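Local coordinates for protein ftsY (Mycoplasma mycoides, PDB 1ZU4) that serves as the receptor for the signal recognition particle, FtsY, its NG fragment joining an SRP54-type helical bundle to a P-loop GTPase-type domain, at residues F37-E41 with S58-R62; K52-V57 with L274-E278; L105-V111 with D193-T199; V180-I184 with I219-V223. All coordinates share one frame; numbering follows the deposited sequence.

Contact 1: F37-E41 with S58-R62; sequences FEELE and SNLVR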
loop_
_atom_site.group_PDB
_atom_site.type_symbol
_atom_site.label_atom_id
_atom_site.label_comp_id
_atom_site.label_asym_id
_atom_site.label_seq_id
_atom_site.Cartn_x
_atom_site.Cartn_y
_atom_site.Cartn_z
ATOM N N PHE A 37 -14.587 -11.181 26.208
ATOM C CA PHE A 37 -13.569 -10.282 25.683
ATOM C C PHE A 37 -12.164 -10.894 25.655
ATOM O O PHE A 37 -11.412 -10.625 24.758
ATOM C CB PHE A 37 -13.663 -8.869 26.272
ATOM C CG PHE A 37 -14.844 -8.100 25.748
ATOM C CD1 PHE A 37 -16.024 -8.017 26.489
ATOM C CD2 PHE A 37 -14.815 -7.535 24.476
ATOM C CE1 PHE A 37 -17.131 -7.354 25.992
ATOM C CE2 PHE A 37 -15.926 -6.846 23.978
ATOM C CZ PHE A 37 -17.081 -6.766 24.727
ATOM N N GLU A 38 -11.866 -11.810 26.573
ATOM C CA GLU A 38 -10.590 -12.519 26.528
ATOM C C GLU A 38 -10.510 -13.404 25.297
ATOM O O GLU A 38 -9.456 -13.498 24.673
ATOM C CB GLU A 38 -10.392 -13.400 27.766
ATOM C CG GLU A 38 -10.282 -12.661 29.062
ATOM C CD GLU A 38 -10.355 -13.624 30.243
ATOM O OE1 GLU A 38 -9.882 -14.781 30.102
ATOM O OE2 GLU A 38 -10.883 -13.217 31.303
ATOM N N GLU A 39 -11.629 -14.075 24.991
ATOM C CA GLU A 39 -11.701 -14.958 23.832
ATOM C C GLU A 39 -11.621 -14.107 22.584
ATOM O O GLU A 39 -10.931 -14.470 21.668
ATOM C CB GLU A 39 -13.005 -15.765 23.784
ATOM C CG GLU A 39 -13.251 -16.747 24.939
ATOM C CD GLU A 39 -12.262 -17.890 24.992
ATOM O OE1 GLU A 39 -11.614 -18.208 23.967
ATOM O OE2 GLU A 39 -12.121 -18.465 26.091
ATOM N N LEU A 40 -12.348 -12.984 22.545
ATOM C CA LEU A 40 -12.299 -12.142 21.360
ATOM C C LEU A 40 -10.890 -11.624 21.116
ATOM O O LEU A 40 -10.387 -11.611 19.965
ATOM C CB LEU A 40 -13.295 -10.998 21.475
ATOM C CG LEU A 40 -13.169 -9.877 20.407
ATOM C CD1 LEU A 40 -13.646 -10.379 19.072
ATOM C CD2 LEU A 40 -13.965 -8.622 20.826
ATOM N N GLU A 41 -10.223 -11.236 22.202
ATOM C CA GLU A 41 -8.870 -10.672 22.121
ATOM C C GLU A 41 -7.929 -11.689 21.543
ATOM O O GLU A 41 -7.082 -11.360 20.731
ATOM C CB GLU A 41 -8.423 -10.185 23.516
ATOM C CG GLU A 41 -8.969 -8.798 23.813
ATOM C CD GLU A 41 -8.944 -8.401 25.280
ATOM O OE1 GLU A 41 -8.324 -9.065 26.148
ATOM O OE2 GLU A 41 -9.573 -7.395 25.549
ATOM N N SER A 58 -10.782 -4.188 20.821
ATOM C CA SER A 58 -11.526 -4.783 21.944
ATOM C C SER A 58 -12.228 -3.717 22.781
ATOM O O SER A 58 -13.407 -3.890 23.130
ATOM C CB SER A 58 -10.593 -5.589 22.837
ATOM O OG SER A 58 -11.353 -6.348 23.786
ATOM N N ASN A 59 -11.532 -2.625 23.089
ATOM C CA ASN A 59 -12.149 -1.546 23.906
ATOM C C ASN A 59 -13.330 -0.886 23.230
ATOM O O ASN A 59 -14.355 -0.653 23.859
ATOM C CB ASN A 59 -11.135 -0.491 24.329
ATOM C CG ASN A 59 -10.229 -0.975 25.432
ATOM O OD1 ASN A 59 -9.138 -0.428 25.633
ATOM N ND2 ASN A 59 -10.648 -2.019 26.134
ATOM N N LEU A 60 -13.182 -0.601 21.936
ATOM C CA LEU A 60 -14.297 -0.151 21.108
ATOM C C LEU A 60 -15.516 -1.090 21.063
ATOM O O LEU A 60 -16.647 -0.636 21.218
ATOM C CB LEU A 60 -13.797 0.140 19.699
ATOM C CG LEU A 60 -13.096 1.498 19.558
ATOM C CD1 LEU A 60 -12.359 1.544 18.232
ATOM C CD2 LEU A 60 -14.096 2.679 19.748
ATOM N N VAL A 61 -15.286 -2.389 20.826
ATOM C CA VAL A 61 -16.376 -3.379 20.853
ATOM C C VAL A 61 -17.018 -3.391 22.272
ATOM O O VAL A 61 -18.229 -3.350 22.421
ATOM C CB VAL A 61 -15.892 -4.794 20.523
ATOM C CG1 VAL A 61 -17.035 -5.813 20.757
ATOM C CG2 VAL A 61 -15.405 -4.902 19.053
ATOM N N ARG A 62 -16.188 -3.351 23.304
ATOM C CA ARG A 62 -16.691 -3.349 24.676
ATOM C C ARG A 62 -17.525 -2.095 24.946
ATOM O O ARG A 62 -18.541 -2.146 25.622
ATOM C CB ARG A 62 -15.517 -3.551 25.655
ATOM C CG ARG A 62 -15.910 -3.191 27.059
ATOM C CD ARG A 62 -15.266 -4.000 28.144
ATOM N NE ARG A 62 -14.000 -4.712 27.920
ATOM C CZ ARG A 62 -13.717 -5.805 28.637
ATOM N NH1 ARG A 62 -14.628 -6.243 29.488
ATOM N NH2 ARG A 62 -12.568 -6.472 28.508
#
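Helices 34-46 and 51-64 run roughly antiparallel where F37-E41 faces S58-R62: the short segment axes approach to 10.8 Å with their directions 141° apart, and the backbones are closest at E41 and S58. F37 lies between the two helices, its ring reaching across to the turn formed by S58, V61 and R62. R62 meets one face of this ring along much of its length. Its CB sits over the ring toward the rim, 3.9 Å from the F37 centroid, while the guanidinium stacks on the same residue with planes 25° apart and centres 4.4 Å apart. The arginine can do both because its chain bends at chi2 and chi3, bringing the guanidinium over the ring. V61 approaches the ring differently, at its edge, with V61 CG1 3.6 Å from F37 CE2; the same methyl meets L40 CD2 tip to tip. On the flank of this apolar patch, S58 OG donates to E41 OE2 at 2.7 Å, and OE2 receives it on the lone pair pointing away from the other carboxylate oxygen. S58 OG stands anti to its own backbone nitrogen (chi1 -170°), which turns it toward the glutamate. R62 NH2 lies 4.3 Å from E41 OE2, beyond a salt bridge but probably close enough to favour the negative charge there; the salt bridge of R62 is made instead by NH1 with D34, at the start of helix 34-46. Within the SRP54-type helical bundle, L40 also packs on L25 of helix 12-27, and V61 on L78 and S81 of helix 71-87.

Contact 2: K52-V57 with L274-E278; sequences KMVLKV and LAIKE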
loop_
_atom_site.group_PDB
_atom_site.type_symbol
_atom_site.label_atom_id
_atom_site.label_comp_id
_atom_site.label_asym_id
_atom_site.label_seq_id
_atom_site.Cartn_x
_atom_site.Cartn_y
_atom_site.Cartn_z
ATOM N N LYS A 52 -1.364 -3.333 20.329
ATOM C CA LYS A 52 -1.981 -2.049 20.572
ATOM C C LYS A 52 -3.309 -1.992 19.858
ATOM O O LYS A 52 -4.257 -1.441 20.382
ATOM C CB LYS A 52 -1.082 -0.881 20.118
ATOM C CG LYS A 52 0.216 -0.780 20.928
ATOM C CD LYS A 52 0.796 0.642 20.906
ATOM C CE LYS A 52 1.719 0.901 22.123
ATOM N NZ LYS A 52 3.135 0.468 21.898
ATOM N N MET A 53 -3.360 -2.533 18.649
ATOM C CA MET A 53 -4.606 -2.592 17.856
ATOM C C MET A 53 -5.632 -3.563 18.439
ATOM O O MET A 53 -6.813 -3.257 18.456
ATOM C CB MET A 53 -4.278 -2.930 16.397
ATOM C CG MET A 53 -3.744 -1.682 15.574
ATOM S SD MET A 53 -5.160 -0.522 15.357
ATOM C CE MET A 53 -4.351 0.893 14.553
ATOM N N VAL A 54 -5.181 -4.734 18.898
ATOM C CA VAL A 54 -6.077 -5.659 19.613
ATOM C C VAL A 54 -6.755 -4.914 20.754
ATOM O O VAL A 54 -7.966 -4.953 20.882
ATOM C CB VAL A 54 -5.335 -6.907 20.165
ATOM C CG1 VAL A 54 -6.245 -7.782 21.050
ATOM C CG2 VAL A 54 -4.834 -7.735 19.001
ATOM N N LEU A 55 -5.953 -4.218 21.561
ATOM C CA LEU A 55 -6.462 -3.458 22.694
ATOM C C LEU A 55 -7.460 -2.361 22.286
ATOM O O LEU A 55 -8.521 -2.222 22.880
ATOM C CB LEU A 55 -5.281 -2.860 23.462
ATOM C CG LEU A 55 -5.626 -1.929 24.616
ATOM C CD1 LEU A 55 -5.970 -2.776 25.800
ATOM C CD2 LEU A 55 -4.472 -0.988 24.901
ATOM N N LYS A 56 -7.119 -1.573 21.287
ATOM C CA LYS A 56 -8.013 -0.515 20.798
ATOM C C LYS A 56 -9.337 -1.080 20.229
ATOM O O LYS A 56 -10.405 -0.564 20.521
ATOM C CB LYS A 56 -7.293 0.362 19.757
ATOM C CG LYS A 56 -8.064 1.644 19.409
ATOM C CD LYS A 56 -7.397 2.494 18.308
ATOM C CE LYS A 56 -6.334 3.426 18.882
ATOM N NZ LYS A 56 -5.106 2.648 19.217
ATOM N N VAL A 57 -9.272 -2.164 19.461
ATOM C CA VAL A 57 -10.487 -2.757 18.862
ATOM C C VAL A 57 -11.382 -3.396 19.938
ATOM O O VAL A 57 -12.591 -3.191 19.956
ATOM C CB VAL A 57 -10.128 -3.740 17.715
ATOM C CG1 VAL A 57 -11.367 -4.548 17.258
ATOM C CG2 VAL A 57 -9.605 -2.952 16.515
ATOM N N LEU A 274 -4.051 -2.770 9.808
ATOM C CA LEU A 274 -4.054 -2.118 11.096
ATOM C C LEU A 274 -2.676 -2.083 11.708
ATOM O O LEU A 274 -2.348 -1.148 12.397
ATOM C CB LEU A 274 -5.029 -2.807 12.047
ATOM C CG LEU A 274 -6.517 -2.697 11.702
ATOM C CD1 LEU A 274 -7.346 -3.477 12.746
ATOM C CD2 LEU A 274 -6.855 -1.267 11.762
ATOM N N ALA A 275 -1.905 -3.137 11.509
ATOM C CA ALA A 275 -0.524 -3.174 11.944
ATOM C C ALA A 275 0.226 -2.020 11.270
ATOM O O ALA A 275 1.017 -1.358 11.917
ATOM C CB ALA A 275 0.137 -4.565 11.597
ATOM N N ILE A 276 -0.026 -1.783 9.970
ATOM C CA ILE A 276 0.625 -0.699 9.238
ATOM C C ILE A 276 0.267 0.672 9.860
ATOM O O ILE A 276 1.133 1.485 10.184
ATOM C CB ILE A 276 0.267 -0.755 7.701
ATOM C CG1 ILE A 276 1.009 -1.951 7.053
ATOM C CG2 ILE A 276 0.626 0.564 6.998
ATOM C CD1 ILE A 276 0.427 -2.404 5.724
ATOM N N LYS A 277 -1.027 0.914 9.997
ATOM C CA LYS A 277 -1.537 2.130 10.616
ATOM C C LYS A 277 -0.850 2.363 11.989
ATOM O O LYS A 277 -0.402 3.467 12.255
ATOM C CB LYS A 277 -3.059 1.984 10.743
ATOM C CG LYS A 277 -3.755 2.964 11.647
ATOM C CD LYS A 277 -3.546 4.363 11.095
ATOM C CE LYS A 277 -3.808 5.400 12.172
ATOM N NZ LYS A 277 -4.948 5.021 13.088
ATOM N N GLU A 278 -0.745 1.322 12.822
ATOM C CA GLU A 278 -0.138 1.477 14.166
ATOM C C GLU A 278 1.370 1.749 14.092
ATOM O O GLU A 278 1.842 2.746 14.633
ATOM C CB GLU A 278 -0.394 0.236 15.050
ATOM C CG GLU A 278 0.233 0.304 16.446
ATOM C CD GLU A 278 -0.389 1.371 17.299
ATOM O OE1 GLU A 278 -1.598 1.655 17.150
ATOM O OE2 GLU A 278 0.366 1.949 18.094
#
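The short axes of K52-V57, on helix 51-64 of the SRP54-type helical bundle, and L274-E278, on helix 272-280 of the P-loop GTPase-type domain, come within 10.3 Å with their directions 103° apart, so the contact belongs to the interface between the N and G parts of the NG fold. M53 is central to it. Its chain bends at chi2 (-70°), laying CG and SD beside L274 and swinging the terminal methyl back over the other helix. There M53 CE rests 3.6 Å from K277 CG, the two side chains crossing at about a right angle, and it also packs near the L274 carbonyl oxygen. M53 CG is 3.9 Å from L274 CB, whereas V57 reaches the same leucine more loosely through its CG2. M53 and V57 both continue onto A85 of helix 71-87, and L274 packs on Y86 of that helix. The ammonium of K277 turns to the same region, giving hydrogen bonds to the backbone oxygens of Y86 and D88. At the partly exposed margin, E278 bends at chi2 and brings its carboxylate near K52 and K56 without a salt bridge to either. K56 NZ remains 4.2 Å from E278 OE1, where some attraction probably remains. K52 instead crosses E278 with its aliphatic chain, and its ammonium leads away, so the closest approach there is K52 CD to E278 OE2, 3.1 Å.

Contact 3: L105-V111 with D193-T199; sequences LNIFMLV and DLLLIDT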
loop_
_atom_site.group_PDB
_atom_site.type_symbol
_atom_site.label_atom_id
_atom_site.label_comp_id
_atom_site.label_asym_id
_atom_site.label_seq_id
_atom_site.Cartn_x
_atom_site.Cartn_y
_atom_site.Cartn_z
ATOM N N LEU A 105 1.862 18.575 -13.935
ATOM C CA LEU A 105 2.619 17.357 -14.074
ATOM C C LEU A 105 2.769 16.733 -12.692
ATOM O O LEU A 105 3.512 17.207 -11.839
ATOM C CB LEU A 105 3.968 17.622 -14.753
ATOM C CG LEU A 105 4.965 16.472 -14.721
ATOM C CD1 LEU A 105 4.464 15.301 -15.449
ATOM C CD2 LEU A 105 6.276 17.050 -15.323
ATOM N N ASN A 106 1.998 15.692 -12.453
ATOM C CA ASN A 106 2.047 15.005 -11.173
ATOM C C ASN A 106 3.306 14.140 -11.183
ATOM O O ASN A 106 3.643 13.526 -12.189
ATOM C CB ASN A 106 0.775 14.141 -10.984
ATOM C CG ASN A 106 -0.489 14.969 -11.014
ATOM O OD1 ASN A 106 -0.787 15.668 -10.049
ATOM N ND2 ASN A 106 -1.183 14.973 -12.160
ATOM N N ILE A 107 4.019 14.092 -10.067
ATOM C CA ILE A 107 5.235 13.299 -10.014
ATOM C C ILE A 107 5.221 12.411 -8.767
ATOM O O ILE A 107 5.201 12.920 -7.662
ATOM C CB ILE A 107 6.511 14.197 -10.044
ATOM C CG1 ILE A 107 6.502 15.140 -11.260
ATOM C CG2 ILE A 107 7.717 13.314 -10.066
ATOM C CD1 ILE A 107 7.690 16.186 -11.327
ATOM N N PHE A 108 5.266 11.091 -8.963
ATOM C CA PHE A 108 5.239 10.147 -7.855
ATOM C C PHE A 108 6.501 9.318 -7.885
ATOM O O PHE A 108 6.878 8.786 -8.952
ATOM C CB PHE A 108 4.085 9.142 -7.988
ATOM C CG PHE A 108 2.731 9.738 -7.967
ATOM C CD1 PHE A 108 1.648 8.953 -8.333
ATOM C CD2 PHE A 108 2.521 11.082 -7.587
ATOM C CE1 PHE A 108 0.357 9.498 -8.330
ATOM C CE2 PHE A 108 1.247 11.636 -7.571
ATOM C CZ PHE A 108 0.166 10.860 -7.894
ATOM N N MET A 109 7.149 9.171 -6.741
ATOM C CA MET A 109 8.240 8.174 -6.654
ATOM C C MET A 109 7.812 6.878 -6.004
ATOM O O MET A 109 7.054 6.884 -5.086
ATOM C CB MET A 109 9.388 8.729 -5.836
ATOM C CG MET A 109 9.868 10.070 -6.292
ATOM S SD MET A 109 11.264 10.494 -5.280
ATOM C CE MET A 109 12.100 11.611 -6.431
ATOM N N LEU A 110 8.327 5.758 -6.453
ATOM C CA LEU A 110 8.083 4.525 -5.758
ATOM C C LEU A 110 9.386 4.132 -5.068
ATOM O O LEU A 110 10.466 4.275 -5.647
ATOM C CB LEU A 110 7.625 3.442 -6.694
ATOM C CG LEU A 110 6.187 3.406 -7.261
ATOM C CD1 LEU A 110 5.366 2.534 -6.435
ATOM C CD2 LEU A 110 5.508 4.753 -7.482
ATOM N N VAL A 111 9.278 3.764 -3.796
ATOM C CA VAL A 111 10.471 3.453 -2.977
ATOM C C VAL A 111 10.254 2.174 -2.194
ATOM O O VAL A 111 9.141 1.658 -2.138
ATOM C CB VAL A 111 10.832 4.584 -1.978
ATOM C CG1 VAL A 111 11.153 5.884 -2.706
ATOM C CG2 VAL A 111 9.727 4.767 -0.889
ATOM N N ASP A 193 0.961 13.970 -18.097
ATOM C CA ASP A 193 0.135 14.204 -16.912
ATOM C C ASP A 193 0.743 13.605 -15.650
ATOM O O ASP A 193 0.467 14.063 -14.565
ATOM C CB ASP A 193 -1.241 13.594 -17.113
ATOM C CG ASP A 193 -1.989 14.220 -18.249
ATOM O OD1 ASP A 193 -2.121 15.458 -18.297
ATOM O OD2 ASP A 193 -2.434 13.449 -19.121
ATOM N N LEU A 194 1.545 12.560 -15.802
ATOM C CA LEU A 194 2.136 11.871 -14.660
ATOM C C LEU A 194 3.491 11.323 -15.018
ATOM O O LEU A 194 3.695 10.772 -16.101
ATOM C CB LEU A 194 1.217 10.747 -14.182
ATOM C CG LEU A 194 1.717 9.672 -13.208
ATOM C CD1 LEU A 194 1.874 10.299 -11.850
ATOM C CD2 LEU A 194 0.732 8.465 -13.170
ATOM N N LEU A 195 4.426 11.528 -14.093
ATOM C CA LEU A 195 5.752 10.942 -14.180
ATOM C C LEU A 195 5.876 9.995 -12.989
ATOM O O LEU A 195 5.772 10.434 -11.867
ATOM C CB LEU A 195 6.855 12.019 -14.069
ATOM C CG LEU A 195 8.320 11.509 -14.049
ATOM C CD1 LEU A 195 8.603 10.563 -15.206
ATOM C CD2 LEU A 195 9.251 12.706 -14.083
ATOM N N LEU A 196 6.128 8.724 -13.254
ATOM C CA LEU A 196 6.386 7.760 -12.189
ATOM C C LEU A 196 7.850 7.444 -12.184
ATOM O O LEU A 196 8.411 7.130 -13.231
ATOM C CB LEU A 196 5.570 6.474 -12.427
ATOM C CG LEU A 196 4.048 6.652 -12.225
ATOM C CD1 LEU A 196 3.270 5.497 -12.865
ATOM C CD2 LEU A 196 3.747 6.645 -10.775
ATOM N N ILE A 197 8.477 7.531 -10.996
ATOM C CA ILE A 197 9.911 7.286 -10.860
ATOM C C ILE A 197 10.226 6.055 -10.028
ATOM O O ILE A 197 9.930 5.987 -8.832
ATOM C CB ILE A 197 10.623 8.483 -10.225
ATOM C CG1 ILE A 197 10.287 9.732 -11.032
ATOM C CG2 ILE A 197 12.159 8.193 -10.058
ATOM C CD1 ILE A 197 10.684 10.978 -10.422
ATOM N N ASP A 198 10.887 5.110 -10.667
ATOM C CA ASP A 198 11.360 3.938 -10.020
ATOM C C ASP A 198 12.679 4.266 -9.351
ATOM O O ASP A 198 13.495 4.992 -9.897
ATOM C CB ASP A 198 11.575 2.845 -11.066
ATOM C CG ASP A 198 11.756 1.470 -10.452
ATOM O OD1 ASP A 198 12.025 0.540 -11.258
ATOM O OD2 ASP A 198 11.604 1.322 -9.196
ATOM N N THR A 199 12.893 3.703 -8.171
ATOM C CA THR A 199 14.140 3.913 -7.427
ATOM C C THR A 199 14.678 2.596 -6.909
ATOM O O THR A 199 13.929 1.614 -6.696
ATOM C CB THR A 199 13.920 4.917 -6.208
ATOM O OG1 THR A 199 13.000 4.349 -5.254
ATOM C CG2 THR A 199 13.352 6.220 -6.681
#
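Two neighbouring parallel strands of the central sheet in the P-loop GTPase-type domain meet here, 106-111 beside 194-198, their short axes 4.7 Å apart and only 14° from parallel. The backbone ladder alternates regularly: the amides of F108 and L110 donate to L195 and I197 oxygens, and those of L195 and I197 to N106 and F108 oxygens. At the start of the ladder D193 O accepts twice, from N106 N, which lies above the carbonyl plane, and from N106 ND2 at 3.1 Å, nearly in line with the carbonyl. The other end of that carboxamide, OD1, accepts from K101 N and R104 NE, so the amide is held at both ends. On the face bearing F108, L194 puts CD1 over one side of the F108 ring, 3.9 Å from its centroid and 17° off the normal, while L196 CD2 packs on F108 CB at 3.8 Å; helix 118-131 covers this side through M125, Y129 and A126. The opposite face carries I107, M109, L195 and I197, with I107 CG2 3.8 Å from I197 CD1. At the far end T199 OG1, between its backbone N and carbonyl carbon (chi1 64°), donates to L110 O at 2.6 Å, in the carbonyl plane. Next to it, the side chain of D198 lies about 5 Å from a bound sulfate ion and touches T119 of the probable P-loop, while T199 O accepts from K118 NZ. A core strand running into the P-loop and its helix, with a parallel neighbour ending beside that loop, is characteristic of the P-loop NTPase fold.

Contact 4: V180-I184 with I219-V223; sequences VFDAI and IIQQV
I184 and V180, one turn apart on helix 176-189, both close on the same methyl, I220 CG2: I184 CG1 and V180 CG1 each stand 3.7 Å from it. I184 crosses I220 at about a right angle, and it reaches toward V223 tip to tip, with I184 CG2 3.7 Å from V223 CG2. The chi1 of I184 (-104°) departs from a staggered value; at this setting CG1 meets I220, while CG2 and CD1 both lie against V223. I219 fills the other end of the patch, its CG2 packing on V180 CG1 and its CD1 reaching F181 CB at 4.1 Å. The contact is wholly apolar and joins helix 176-189 to the end of helix 206-221 and the loop residue V223, on one face of the central sheet of the P-loop GTPase-type domain. I220 has CG1 between its backbone N and carbonyl carbon (chi1 73°), so that its longer branch turns away from helix 176-189, and its side chain packs against I107 and M109 of strand 106-111. Beneath the first helix, V180 rests on I197 and I184 on L195, both of strand 194-198. I220 also packs on A227 and P228, in the loop ahead of strand 230-236, and V223 on K188.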
loop_
_atom_site.group_PDB
_atom_site.type_symbol
_atom_site.label_atom_id
_atom_site.label_comp_id
_atom_site.label_asym_id
_atom_site.label_seq_id
_atom_site.Cartn_x
_atom_site.Cartn_y
_atom_site.Cartn_z
ATOM N N VAL A 180 16.289 10.607 -14.399
ATOM C CA VAL A 180 15.279 11.596 -13.947
ATOM C C VAL A 180 15.459 12.896 -14.709
ATOM O O VAL A 180 14.493 13.441 -15.215
ATOM C CB VAL A 180 15.287 11.725 -12.439
ATOM C CG1 VAL A 180 14.439 12.922 -11.957
ATOM C CG2 VAL A 180 14.812 10.395 -11.833
ATOM N N PHE A 181 16.696 13.366 -14.866
ATOM C CA PHE A 181 16.945 14.525 -15.756
ATOM C C PHE A 181 16.324 14.349 -17.156
ATOM O O PHE A 181 15.611 15.237 -17.670
ATOM C CB PHE A 181 18.472 14.822 -15.870
ATOM C CG PHE A 181 18.807 15.983 -16.782
ATOM C CD1 PHE A 181 19.187 17.207 -16.253
ATOM C CD2 PHE A 181 18.769 15.834 -18.171
ATOM C CE1 PHE A 181 19.507 18.268 -17.071
ATOM C CE2 PHE A 181 19.097 16.908 -19.021
ATOM C CZ PHE A 181 19.463 18.128 -18.457
ATOM N N ASP A 182 16.566 13.201 -17.777
ATOM C CA ASP A 182 15.982 12.968 -19.102
ATOM C C ASP A 182 14.456 12.908 -19.113
ATOM O O ASP A 182 13.800 13.505 -19.991
ATOM C CB ASP A 182 16.570 11.707 -19.737
ATOM C CG ASP A 182 18.002 11.929 -20.213
ATOM O OD1 ASP A 182 18.412 13.116 -20.376
ATOM O OD2 ASP A 182 18.688 10.909 -20.464
ATOM N N ALA A 183 13.891 12.229 -18.128
ATOM C CA ALA A 183 12.410 12.123 -18.019
ATOM C C ALA A 183 11.687 13.461 -17.775
ATOM O O ALA A 183 10.635 13.764 -18.391
ATOM C CB ALA A 183 12.061 11.101 -16.925
ATOM N N ILE A 184 12.250 14.279 -16.887
ATOM C CA ILE A 184 11.590 15.516 -16.540
ATOM C C ILE A 184 11.449 16.431 -17.742
ATOM O O ILE A 184 10.400 17.062 -17.908
ATOM C CB ILE A 184 12.220 16.200 -15.330
ATOM C CG1 ILE A 184 11.331 15.975 -14.112
ATOM C CG2 ILE A 184 12.412 17.684 -15.586
ATOM C CD1 ILE A 184 10.169 16.993 -13.955
ATOM N N ILE A 219 16.215 18.122 -9.167
ATOM C CA ILE A 219 15.881 18.188 -10.589
ATOM C C ILE A 219 14.390 18.497 -10.812
ATOM O O ILE A 219 14.029 19.325 -11.686
ATOM C CB ILE A 219 16.239 16.847 -11.322
ATOM C CG1 ILE A 219 17.741 16.827 -11.600
ATOM C CG2 ILE A 219 15.544 16.800 -12.695
ATOM C CD1 ILE A 219 18.318 15.495 -11.814
ATOM N N ILE A 220 13.533 17.803 -10.055
ATOM C CA ILE A 220 12.089 17.873 -10.316
ATOM C C ILE A 220 11.454 19.160 -9.757
ATOM O O ILE A 220 10.578 19.748 -10.405
ATOM C CB ILE A 220 11.303 16.569 -9.936
ATOM C CG1 ILE A 220 11.161 16.411 -8.415
ATOM C CG2 ILE A 220 11.952 15.314 -10.576
ATOM C CD1 ILE A 220 10.733 15.016 -7.975
ATOM N N GLN A 221 11.930 19.610 -8.605
ATOM C CA GLN A 221 11.408 20.828 -7.970
ATOM C C GLN A 221 11.663 22.113 -8.778
ATOM O O GLN A 221 11.013 23.138 -8.546
ATOM C CB GLN A 221 11.917 20.922 -6.546
ATOM C CG GLN A 221 11.412 19.780 -5.699
ATOM C CD GLN A 221 12.047 19.714 -4.373
ATOM O OE1 GLN A 221 13.157 20.157 -4.210
ATOM N NE2 GLN A 221 11.365 19.109 -3.393
ATOM N N GLN A 222 12.577 22.042 -9.745
ATOM C CA GLN A 222 12.755 23.150 -10.700
ATOM C C GLN A 222 11.565 23.263 -11.634
ATOM O O GLN A 222 11.305 24.336 -12.183
ATOM C CB GLN A 222 14.007 22.950 -11.560
ATOM C CG GLN A 222 15.306 23.153 -10.781
ATOM C CD GLN A 222 16.473 22.933 -11.673
ATOM O OE1 GLN A 222 16.683 23.686 -12.617
ATOM N NE2 GLN A 222 17.226 21.872 -11.420
ATOM N N VAL A 223 10.845 22.161 -11.822
ATOM C CA VAL A 223 9.681 22.153 -12.716
ATOM C C VAL A 223 8.336 22.246 -11.947
ATOM O O VAL A 223 7.367 22.888 -12.406
ATOM C CB VAL A 223 9.747 20.945 -13.669
ATOM C CG1 VAL A 223 8.667 20.986 -14.629
ATOM C CG2 VAL A 223 11.083 20.951 -14.422
#

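In the fold
Contacts 1 and 2 share helix 51-64, their centres 13 Å apart, and touch where E41 O meets V54 CG1 at 3.7 Å; the first lies inside the helical bundle, the second joins that bundle to the GTPase-type domain. Contacts 3 and 4 form a second group on the other side of the chain's centre. They too touch, I107 CD1 lying 3.7 Å from I184 CD1, as the helices of contact 4 cover the sheet face bearing I107 and L195. Between contacts 2 and 3 the nearest atoms are about 12 Å apart. Contact 3 lies near the bound sulfate, the side chain of D198 being about 5 Å from it, and contacts 1 and 3 have centres about 42 Å apart.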